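Local atomic coordinates of 2-hydroxychromene-2-carboxylate isomerase (Pseudomonas putida, PDB entry 2IMF), a protein that catalyses the reversible, glutathione-dependent isomerisation of 2-hydroxychromene-2-carboxylate to trans-o-hydroxybenzylidenepyruvate in naphthalene breakdown. Residues 94-105 with 133-143. Residues are numbered along the deposited sequence; the frame is centred on the assembly and turned at random.
Sequences YYSGAEAQAAAY and LGWDRSAFEHF. With CXS (3-cyclohexyl-1-propylsulfonic acid), chain G.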
ATOM      1  N   TYR A  94       4.275  27.015   5.595  1.00 14.32           N
ATOM      2  CA  TYR A  94       4.637  28.110   4.713  1.00 15.08           C
ATOM      3  C   TYR A  94       5.229  29.310   5.427  1.00 15.83           C
ATOM      4  O   TYR A  94       5.629  30.268   4.731  1.00 16.58           O
ATOM      5  CB  TYR A  94       3.415  28.449   3.834  1.00 14.49           C
ATOM      6  CG  TYR A  94       3.114  27.220   2.963  1.00 14.04           C
ATOM      7  CD1 TYR A  94       3.961  26.932   1.898  1.00 14.91           C
ATOM      8  CD2 TYR A  94       2.089  26.310   3.293  1.00 14.73           C
ATOM      9  CE1 TYR A  94       3.821  25.756   1.148  1.00 16.07           C
ATOM     10  CE2 TYR A  94       1.904  25.155   2.557  1.00 14.08           C
ATOM     11  CZ  TYR A  94       2.811  24.860   1.525  1.00 15.46           C
ATOM     12  OH  TYR A  94       2.684  23.715   0.769  1.00 16.02           O
ATOM     13  N   TYR A  95       5.377  29.278   6.741  1.00 13.90           N
ATOM     14  CA  TYR A  95       6.168  30.314   7.421  1.00 13.83           C
ATOM     15  C   TYR A  95       7.664  29.984   7.321  1.00 17.94           C
ATOM     16  O   TYR A  95       8.447  30.873   7.567  1.00 18.17           O
ATOM     17  CB  TYR A  95       5.782  30.272   8.902  1.00 14.39           C
ATOM     18  CG  TYR A  95       6.272  31.450   9.741  1.00 14.35           C
ATOM     19  CD1 TYR A  95       5.518  32.609   9.740  1.00 14.18           C
ATOM     20  CD2 TYR A  95       7.394  31.348  10.602  1.00 14.78           C
ATOM     21  CE1 TYR A  95       5.894  33.723  10.528  1.00 13.71           C
ATOM     22  CE2 TYR A  95       7.765  32.462  11.394  1.00 13.72           C
ATOM     23  CZ  TYR A  95       6.966  33.556  11.355  1.00 13.21           C
ATOM     24  OH  TYR A  95       7.402  34.637  12.143  1.00 15.56           O
ATOM     25  N   SER A  96       8.073  28.741   7.053  1.00 19.10           N
ATOM     26  CA  SER A  96       9.458  28.368   7.170  1.00 21.07           C
ATOM     27  C   SER A  96      10.233  28.926   6.003  1.00 23.39           C
ATOM     28  O   SER A  96       9.684  29.186   4.934  1.00 20.63           O
ATOM     29  CB  SER A  96       9.600  26.850   7.282  1.00 20.79           C
ATOM     30  OG  SER A  96       9.167  26.160   6.131  1.00 21.40           O
ATOM     31  N   GLY A  97      11.523  29.148   6.252  1.00 25.71           N
ATOM     32  CA  GLY A  97      12.360  29.865   5.260  1.00 29.98           C
ATOM     33  C   GLY A  97      13.120  28.888   4.384  1.00 33.04           C
ATOM     34  O   GLY A  97      12.532  28.157   3.581  1.00 34.02           O
ATOM     35  N   ALA A  98      14.430  28.832   4.561  1.00 33.82           N
ATOM     36  CA  ALA A  98      15.224  27.994   3.700  1.00 35.36           C
ATOM     37  C   ALA A  98      15.188  26.565   4.203  1.00 36.36           C
ATOM     38  O   ALA A  98      14.512  26.256   5.206  1.00 35.51           O
ATOM     39  CB  ALA A  98      16.653  28.514   3.611  1.00 36.16           C
ATOM     40  N   GLU A  99      15.929  25.714   3.505  1.00 36.57           N
ATOM     41  CA  GLU A  99      15.759  24.275   3.568  1.00 36.49           C
ATOM     42  C   GLU A  99      15.907  23.741   4.969  1.00 34.71           C
ATOM     43  O   GLU A  99      15.141  22.847   5.344  1.00 34.36           O
ATOM     44  CB  GLU A  99      16.743  23.573   2.616  1.00 37.73           C
ATOM     45  CG  GLU A  99      16.892  22.051   2.828  1.00 41.42           C
ATOM     46  CD  GLU A  99      15.733  21.216   2.260  1.00 46.66           C
ATOM     47  OE1 GLU A  99      14.633  21.763   1.993  1.00 48.07           O
ATOM     48  OE2 GLU A  99      15.942  19.992   2.090  1.00 47.95           O
ATOM     49  N   ALA A 100      16.873  24.254   5.737  1.00 32.07           N
ATOM     50  CA  ALA A 100      17.160  23.654   7.043  1.00 29.45           C
ATOM     51  C   ALA A 100      15.933  23.880   7.921  1.00 27.33           C
ATOM     52  O   ALA A 100      15.575  23.023   8.723  1.00 25.52           O
ATOM     53  CB  ALA A 100      18.381  24.264   7.680  1.00 30.37           C
ATOM     54  N   GLN A 101      15.351  25.067   7.789  1.00 26.03           N
ATOM     55  CA  GLN A 101      14.280  25.483   8.712  1.00 24.59           C
ATOM     56  C   GLN A 101      12.960  24.854   8.249  1.00 23.20           C
ATOM     57  O   GLN A 101      12.108  24.541   9.065  1.00 22.07           O
ATOM     58  CB  GLN A 101      14.182  26.997   8.873  1.00 25.35           C
ATOM     59  CG  GLN A 101      15.159  27.668   9.915  1.00 26.86           C
ATOM     60  CD  GLN A 101      14.874  27.295  11.386  1.00 28.12           C
ATOM     61  OE1 GLN A 101      15.077  26.142  11.799  1.00 34.31           O
ATOM     62  NE2 GLN A 101      14.420  28.273  12.179  1.00 30.40           N
ATOM     63  N   ALA A 102      12.828  24.637   6.945  1.00 20.56           N
ATOM     64  CA  ALA A 102      11.650  23.926   6.387  1.00 20.29           C
ATOM     65  C   ALA A 102      11.711  22.497   6.876  1.00 20.98           C
ATOM     66  O   ALA A 102      10.714  22.013   7.427  1.00 19.24           O
ATOM     67  CB  ALA A 102      11.640  24.004   4.850  1.00 23.05           C
ATOM     68  N   ALA A 103      12.832  21.795   6.769  1.00 18.51           N
ATOM     69  CA  ALA A 103      12.945  20.473   7.277  1.00 19.88           C
ATOM     70  C   ALA A 103      12.779  20.435   8.761  1.00 18.45           C
ATOM     71  O   ALA A 103      12.205  19.496   9.329  1.00 20.04           O
ATOM     72  CB  ALA A 103      14.330  19.903   6.908  1.00 20.58           C
ATOM     73  N   ALA A 104      13.328  21.436   9.469  1.00 19.04           N
ATOM     74  CA  ALA A 104      13.218  21.446  10.912  1.00 18.58           C
ATOM     75  C   ALA A 104      11.745  21.572  11.343  1.00 16.01           C
ATOM     76  O   ALA A 104      11.327  20.868  12.247  1.00 16.31           O
ATOM     77  CB  ALA A 104      14.036  22.573  11.524  1.00 20.08           C
ATOM     78  N   TYR A 105      11.023  22.464  10.681  1.00 15.38           N
ATOM     79  CA  TYR A 105       9.567  22.603  10.985  1.00 14.38           C
ATOM     80  C   TYR A 105       8.863  21.261  10.749  1.00 13.55           C
ATOM     81  O   TYR A 105       8.149  20.754  11.615  1.00 14.15           O
ATOM     82  CB  TYR A 105       8.917  23.666  10.160  1.00 14.03           C
ATOM     83  CG  TYR A 105       7.436  23.875  10.406  1.00 12.49           C
ATOM     84  CD1 TYR A 105       6.997  24.621  11.476  1.00 13.53           C
ATOM     85  CD2 TYR A 105       6.543  23.199   9.637  1.00 14.93           C
ATOM     86  CE1 TYR A 105       5.632  24.821  11.671  1.00 14.03           C
ATOM     87  CE2 TYR A 105       5.203  23.359   9.801  1.00 13.47           C
ATOM     88  CZ  TYR A 105       4.740  24.176  10.865  1.00 12.14           C
ATOM     89  OH  TYR A 105       3.406  24.386  11.048  1.00 12.52           O
ATOM     90  N   LEU A 133      11.882  26.246  17.343  1.00 16.81           N
ATOM     91  CA  LEU A 133      12.520  26.705  16.124  1.00 17.78           C
ATOM     92  C   LEU A 133      13.177  28.064  16.271  1.00 18.40           C
ATOM     93  O   LEU A 133      13.807  28.537  15.318  1.00 19.75           O
ATOM     94  CB  LEU A 133      11.500  26.772  14.979  1.00 17.14           C
ATOM     95  CG  LEU A 133      10.946  25.391  14.617  1.00 18.31           C
ATOM     96  CD1 LEU A 133      10.043  25.576  13.512  1.00 17.41           C
ATOM     97  CD2 LEU A 133      12.162  24.436  14.187  1.00 22.32           C
ATOM     98  N   GLY A 134      12.971  28.748  17.385  1.00 17.73           N
ATOM     99  CA  GLY A 134      13.497  30.110  17.496  1.00 16.43           C
ATOM    100  C   GLY A 134      12.707  31.146  16.748  1.00 18.80           C
ATOM    101  O   GLY A 134      13.296  32.182  16.337  1.00 20.98           O
ATOM    102  N   TRP A 135      11.391  30.948  16.580  1.00 16.73           N
ATOM    103  CA  TRP A 135      10.529  31.850  15.908  1.00 15.58           C
ATOM    104  C   TRP A 135       9.787  32.739  16.864  1.00 15.26           C
ATOM    105  O   TRP A 135       9.756  32.476  18.068  1.00 17.26           O
ATOM    106  CB  TRP A 135       9.489  31.062  15.121  1.00 16.28           C
ATOM    107  CG  TRP A 135      10.021  30.337  13.935  1.00 16.49           C
ATOM    108  CD1 TRP A 135      11.278  30.439  13.356  1.00 19.18           C
ATOM    109  CD2 TRP A 135       9.268  29.448  13.094  1.00 17.28           C
ATOM    110  NE1 TRP A 135      11.325  29.622  12.240  1.00 18.44           N
ATOM    111  CE2 TRP A 135      10.096  29.033  12.052  1.00 16.56           C
ATOM    112  CE3 TRP A 135       7.957  28.981  13.129  1.00 16.44           C
ATOM    113  CZ2 TRP A 135       9.682  28.120  11.042  1.00 17.69           C
ATOM    114  CZ3 TRP A 135       7.536  28.075  12.137  1.00 16.28           C
ATOM    115  CH2 TRP A 135       8.386  27.687  11.094  1.00 18.31           C
ATOM    116  N   ASP A 136       9.287  33.863  16.360  1.00 14.54           N
ATOM    117  CA  ASP A 136       8.452  34.783  17.099  1.00 15.55           C
ATOM    118  C   ASP A 136       7.023  34.256  17.143  1.00 16.88           C
ATOM    119  O   ASP A 136       6.325  34.143  16.139  1.00 15.21           O
ATOM    120  CB  ASP A 136       8.555  36.140  16.380  1.00 15.90           C
ATOM    121  CG  ASP A 136       7.789  37.249  17.079  1.00 17.09           C
ATOM    122  OD1 ASP A 136       6.540  37.226  17.284  1.00 18.42           O
ATOM    123  OD2 ASP A 136       8.510  38.218  17.431  1.00 23.24           O
ATOM    124  N   ARG A 137       6.647  33.826  18.348  1.00 14.99           N
ATOM    125  CA  ARG A 137       5.368  33.162  18.483  1.00 15.04           C
ATOM    126  C   ARG A 137       4.231  33.984  17.957  1.00 13.26           C
ATOM    127  O   ARG A 137       3.406  33.489  17.234  1.00 14.40           O
ATOM    128  CB  ARG A 137       5.114  33.009  20.001  0.50 15.58           C
ATOM    129  CG  ARG A 137       3.780  32.363  20.280  0.50 14.82           C
ATOM    130  CD  ARG A 137       3.227  32.678  21.723  0.50 15.05           C
ATOM    131  NE  ARG A 137       3.434  34.075  22.159  0.50 13.84           N
ATOM    132  CZ  ARG A 137       2.604  35.094  21.897  0.50 13.87           C
ATOM    133  NH1 ARG A 137       1.431  34.904  21.287  0.50 13.26           N
ATOM    134  NH2 ARG A 137       2.979  36.312  22.286  0.50 14.64           N
ATOM    135  N   SER A 138       4.202  35.266  18.335  1.00 13.73           N
ATOM    136  CA  SER A 138       3.092  36.102  17.913  1.00 14.40           C
ATOM    137  C   SER A 138       3.074  36.270  16.341  1.00 13.58           C
ATOM    138  O   SER A 138       1.974  36.185  15.748  1.00 14.50           O
ATOM    139  CB  SER A 138       3.221  37.501  18.544  1.00 16.53           C
ATOM    140  OG  SER A 138       2.127  38.297  18.097  1.00 20.29           O
ATOM    141  N   ALA A 139       4.250  36.440  15.744  1.00 13.95           N
ATOM    142  CA  ALA A 139       4.301  36.587  14.293  1.00 13.21           C
ATOM    143  C   ALA A 139       3.819  35.285  13.672  1.00 13.91           C
ATOM    144  O   ALA A 139       3.103  35.331  12.671  1.00 13.76           O
ATOM    145  CB  ALA A 139       5.726  36.914  13.896  1.00 14.51           C
ATOM    146  N   PHE A 140       4.203  34.118  14.201  1.00 14.49           N
ATOM    147  CA  PHE A 140       3.770  32.842  13.604  1.00 13.62           C
ATOM    148  C   PHE A 140       2.281  32.692  13.725  1.00 13.48           C
ATOM    149  O   PHE A 140       1.618  32.315  12.790  1.00 14.38           O
ATOM    150  CB  PHE A 140       4.581  31.685  14.232  1.00 14.00           C
ATOM    151  CG  PHE A 140       4.237  30.334  13.700  1.00 12.96           C
ATOM    152  CD1 PHE A 140       4.302  30.065  12.363  1.00 13.56           C
ATOM    153  CD2 PHE A 140       3.877  29.307  14.565  1.00 13.63           C
ATOM    154  CE1 PHE A 140       3.963  28.797  11.825  1.00 15.02           C
ATOM    155  CE2 PHE A 140       3.607  28.043  14.088  1.00 14.75           C
ATOM    156  CZ  PHE A 140       3.581  27.762  12.737  1.00 12.53           C
ATOM    157  N   GLU A 141       1.767  32.973  14.905  1.00 14.89           N
ATOM    158  CA  GLU A 141       0.343  32.780  15.114  1.00 16.57           C
ATOM    159  C   GLU A 141      -0.455  33.730  14.203  1.00 15.17           C
ATOM    160  O   GLU A 141      -1.504  33.390  13.633  1.00 17.15           O
ATOM    161  CB  GLU A 141      -0.030  33.047  16.570  1.00 16.04           C
ATOM    162  CG  GLU A 141       0.469  31.922  17.484  1.00 17.12           C
ATOM    163  CD  GLU A 141       0.277  32.195  18.941  1.00 24.10           C
ATOM    164  OE1 GLU A 141      -0.071  33.337  19.344  1.00 22.59           O
ATOM    165  OE2 GLU A 141       0.549  31.256  19.705  1.00 19.78           O
ATOM    166  N   HIS A 142       0.053  34.969  14.019  1.00 15.81           N
ATOM    167  CA  HIS A 142      -0.615  35.880  13.096  1.00 16.04           C
ATOM    168  C   HIS A 142      -0.549  35.333  11.676  1.00 16.91           C
ATOM    169  O   HIS A 142      -1.539  35.430  10.928  1.00 18.74           O
ATOM    170  CB  HIS A 142       0.024  37.288  13.148  1.00 15.47           C
ATOM    171  CG  HIS A 142      -0.467  38.110  14.293  1.00 18.53           C
ATOM    172  ND1 HIS A 142      -0.113  37.868  15.609  1.00 19.68           N
ATOM    173  CD2 HIS A 142      -1.372  39.126  14.322  1.00 18.12           C
ATOM    174  CE1 HIS A 142      -0.784  38.706  16.402  1.00 20.61           C
ATOM    175  NE2 HIS A 142      -1.510  39.502  15.642  1.00 18.39           N
ATOM    176  N   PHE A 143       0.604  34.820  11.269  1.00 15.02           N
ATOM    177  CA  PHE A 143       0.713  34.204   9.949  1.00 14.83           C
ATOM    178  C   PHE A 143      -0.338  33.095   9.748  1.00 16.62           C
ATOM    179  O   PHE A 143      -1.023  33.019   8.705  1.00 17.15           O
ATOM    180  CB  PHE A 143       2.122  33.659   9.749  1.00 16.42           C
ATOM    181  CG  PHE A 143       2.284  32.933   8.439  1.00 14.89           C
ATOM    182  CD1 PHE A 143       2.557  33.646   7.250  1.00 15.99           C
ATOM    183  CD2 PHE A 143       2.164  31.526   8.381  1.00 17.13           C
ATOM    184  CE1 PHE A 143       2.647  32.961   6.058  1.00 18.24           C
ATOM    185  CE2 PHE A 143       2.287  30.875   7.168  1.00 16.87           C
ATOM    186  CZ  PHE A 143       2.520  31.618   6.015  1.00 17.97           C
TER
HETATM  187  S   CXS G 312      13.019  30.803   9.388  0.80 21.33           S
HETATM  188  O1  CXS G 312      12.290  29.544   8.977  0.80 20.65           O
HETATM  189  O2  CXS G 312      13.999  31.118   8.263  0.80 21.55           O
HETATM  190  O3  CXS G 312      13.700  30.614  10.667  0.80 21.98           O
HETATM  191  C1  CXS G 312      11.889  32.039   9.554  0.80 20.99           C
HETATM  192  C2  CXS G 312      11.197  32.489   8.288  0.80 17.76           C
HETATM  193  C3  CXS G 312       9.962  33.344   8.511  0.80 16.56           C
HETATM  194  N   CXS G 312       9.295  33.473   7.256  0.80 17.50           N
HETATM  195  C4  CXS G 312       8.098  34.269   7.097  0.80 15.46           C
HETATM  196  C5  CXS G 312       7.842  35.516   7.923  0.80 17.45           C
HETATM  197  C6  CXS G 312       6.468  36.184   7.816  0.80 16.62           C
HETATM  198  C7  CXS G 312       5.856  36.070   6.434  0.80 18.74           C
HETATM  199  C8  CXS G 312       5.875  34.639   5.931  0.80 19.59           C
HETATM  200  C9  CXS G 312       7.272  34.076   5.837  0.80 18.01           C
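Tyr-95 drives its ring between Trp-135, Phe-140 and Phe-143 as part of an aromatic cluster that also takes in Tyr-105. A chi1 of -168°, CG opposite the backbone N, points the ring toward 133-143. Tyr-95 CB lies 3.7 Å from Phe-140 CE1, and Tyr-95 CG meets Phe-140 CD1, where the edge of the Phe-140 ring is turned to one face of the tyrosine. Tyr-95 CD1 presses on Phe-143 CG at 3.5 Å, the tyrosine edge turned, offset, to the Phe-143 face. Tyr-95 CD2 meets Trp-135 CE3 at 3.5 Å, edge to the face of the six-membered ring, planes at 59°. CE1 and CE2 touch cyclohexylpropylsulfonate, probably from the crystallisation liquor, which covers the face opposite Phe-140; Tyr-95 OH ends 3.3 Å from Ala-139 CB. Nearby, Gln-101 NE2 donates to Leu-133 O (3.2 Å), in the carbonyl plane, and to sulfonate O3, which Trp-135 NE1 also grips. An alanine in place of Trp-135 would probably leave Tyr-95 CD2 and Tyr-105 CD1 without their indole neighbour and O3 with one donor fewer. The cluster joins helix 99-115 and the turn before it to helix 137-145 and the link leading into it, where Trp-135 lies; Phe-140 and Tyr-105 rest on helix 125-133, Phe-143 touches helix 147-162. Separately, Glu-99 OE2 bonds Ile-32 N of sheet strand 31-36.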